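Local coordinates for protein lipolytic enzyme (Clostridium thermocellum, PDB 2VPT) that is the catalytic domain of a cellulosomal family 3 carbohydrate esterase, an SGNH-type hydrolase that cleaves acetyl esters from xylan, at residues 140-143 and 144-148. Sequence-based numbering, arbitrary orientation.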
ATOM      1  N   ALA A 140       4.655  17.954 -20.454  1.00 15.01           N
ATOM      2  CA  ALA A 140       5.232  19.053 -21.216  1.00 15.21           C
ATOM      3  C   ALA A 140       5.653  20.226 -20.359  1.00 15.22           C
ATOM      4  O   ALA A 140       6.632  20.901 -20.679  1.00 16.89           O
ATOM      5  CB  ALA A 140       4.251  19.530 -22.284  1.00 15.59           C
ATOM      6  N   VAL A 141       4.912  20.529 -19.296  1.00 14.74           N
ATOM      7  CA  VAL A 141       5.197  21.728 -18.494  1.00 15.55           C
ATOM      8  C   VAL A 141       6.308  21.568 -17.458  1.00 15.22           C
ATOM      9  O   VAL A 141       6.864  22.554 -16.981  1.00 14.71           O
ATOM     10  CB  VAL A 141       3.930  22.289 -17.787  1.00 15.66           C
ATOM     11  CG1 VAL A 141       2.786  22.468 -18.804  1.00 17.59           C
ATOM     12  CG2 VAL A 141       3.498  21.426 -16.609  1.00 15.95           C
ATOM     13  N   ILE A 142       6.664  20.331 -17.116  1.00 14.70           N
ATOM     14  CA  ILE A 142       7.541  20.104 -15.976  1.00 14.98           C
ATOM     15  C   ILE A 142       9.003  20.541 -16.193  1.00 14.86           C
ATOM     16  O   ILE A 142       9.567  21.188 -15.325  1.00 15.03           O
ATOM     17  CB  ILE A 142       7.438  18.639 -15.517  1.00 14.62           C
ATOM     18  CG1 ILE A 142       6.011  18.353 -15.021  1.00 14.40           C
ATOM     19  CG2 ILE A 142       8.445  18.355 -14.390  1.00 15.22           C
ATOM     20  CD1 ILE A 142       5.738  16.897 -14.694  1.00 14.89           C
ATOM     21  N   PRO A 143       9.614  20.190 -17.349  1.00 15.46           N
ATOM     22  CA  PRO A 143      11.025  20.590 -17.505  1.00 15.99           C
ATOM     23  C   PRO A 143      11.294  22.091 -17.362  1.00 16.07           C
ATOM     24  O   PRO A 143      12.303  22.496 -16.795  1.00 16.35           O
ATOM     25  CB  PRO A 143      11.383  20.116 -18.912  1.00 16.53           C
ATOM     26  CG  PRO A 143      10.329  19.220 -19.343  1.00 16.90           C
ATOM     27  CD  PRO A 143       9.135  19.391 -18.484  1.00 15.38           C
ATOM     28  N   GLY A 144      10.391  22.923 -17.888  1.00 16.09           N
ATOM     29  CA  GLY A 144      10.567  24.365 -17.796  1.00 16.34           C
ATOM     30  C   GLY A 144      10.447  24.900 -16.386  1.00 15.65           C
ATOM     31  O   GLY A 144      11.173  25.805 -15.987  1.00 16.43           O
ATOM     32  N   ILE A 145       9.541  24.308 -15.602  1.00 15.96           N
ATOM     33  CA  ILE A 145       9.380  24.702 -14.217  1.00 16.47           C
ATOM     34  C   ILE A 145      10.661  24.375 -13.446  1.00 16.58           C
ATOM     35  O   ILE A 145      11.178  25.189 -12.684  1.00 17.58           O
ATOM     36  CB  ILE A 145       8.178  23.983 -13.551  1.00 16.65           C
ATOM     37  CG1 ILE A 145       6.856  24.501 -14.135  1.00 16.87           C
ATOM     38  CG2 ILE A 145       8.195  24.171 -12.058  1.00 17.28           C
ATOM     39  CD1 ILE A 145       5.716  23.518 -13.975  1.00 17.96           C
ATOM     40  N   VAL A 146      11.176  23.164 -13.644  1.00 16.83           N
ATOM     41  CA  VAL A 146      12.385  22.767 -12.933  1.00 16.92           C
ATOM     42  C   VAL A 146      13.570  23.640 -13.349  1.00 16.97           C
ATOM     43  O   VAL A 146      14.318  24.100 -12.504  1.00 16.97           O
ATOM     44  CB  VAL A 146      12.696  21.279 -13.143  1.00 16.54           C
ATOM     45  CG1 VAL A 146      14.072  20.944 -12.574  1.00 17.59           C
ATOM     46  CG2 VAL A 146      11.604  20.409 -12.486  1.00 16.74           C
ATOM     47  N   GLN A 147      13.698  23.892 -14.651  1.00 17.80           N
ATOM     48  CA  GLN A 147      14.844  24.659 -15.156  1.00 18.96           C
ATOM     49  C   GLN A 147      14.889  26.094 -14.622  1.00 19.80           C
ATOM     50  O   GLN A 147      15.961  26.597 -14.304  1.00 20.06           O
ATOM     51  CB  GLN A 147      14.873  24.647 -16.675  1.00 19.43           C
ATOM     52  CG  GLN A 147      16.192  25.156 -17.272  1.00 20.61           C
ATOM     53  CD  GLN A 147      17.380  24.286 -16.897  1.00 24.01           C
ATOM     54  OE1 GLN A 147      17.397  23.079 -17.166  1.00 25.81           O
ATOM     55  NE2 GLN A 147      18.372  24.890 -16.262  1.00 26.01           N
ATOM     56  N   GLN A 148      13.721  26.724 -14.512  1.00 20.84           N
ATOM     57  CA  GLN A 148      13.565  28.068 -13.919  1.00 22.78           C
ATOM     58  C   GLN A 148      14.145  28.132 -12.496  1.00 22.57           C
ATOM     59  O   GLN A 148      14.867  29.058 -12.144  1.00 23.48           O
ATOM     60  CB  GLN A 148      12.065  28.426 -13.932  1.00 23.02           C
ATOM     61  CG  GLN A 148      11.622  29.868 -13.656  1.00 25.39           C
ATOM     62  CD  GLN A 148      10.169  30.112 -14.110  1.00 26.25           C
ATOM     63  OE1 GLN A 148       9.614  29.341 -14.906  1.00 31.33           O
ATOM     64  NE2 GLN A 148       9.558  31.186 -13.618  1.00 30.13           N
TER
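V141 and I142 meet I145 and V146 one turn further on, a local i to i+4 contact in the opening turns of the short helix that runs to residue 151, at the periphery of the domain. The first three i to i+4 backbone bonds shorten in turn. I145 N reaches V141 O only weakly, at 3.5 Å, whereas V146 N to I142 O is 3.1 Å and nearly straight, with an N-H...O angle of 170°. Q147 N then closes to 2.9 Å from P143 O. Near a helix start a backbone N has no preceding-turn carbonyl to bond, so P143, lacking the N-H, costs no hydrogen bond.

In the three-layer alpha/beta/alpha fold of the SGNH hydrolases, this helix links the parallel strands 122-126 and 156-159 as part of a beta-alpha-beta crossover. I142 and V146 form its buried face, CG2 to CG2 at 4.2 Å, and pack on V125 and F158. V146 has CG1 anti to its nitrogen (chi1 171°), which leaves CG2 beside that nitrogen and 3.6 Å from I142 O. On the flank, V141 and I145 run alongside each other and both touch A104 of helix 104-117; I145 also touches I111. I145 lays its CG1-CD1 arm back along the turn, with CD1 3.4 Å from V141 O and 4.0 Å from V141 CG2. Q147 bends at chi2, and its NE2 is hydrogen-bonded to N151 OD1.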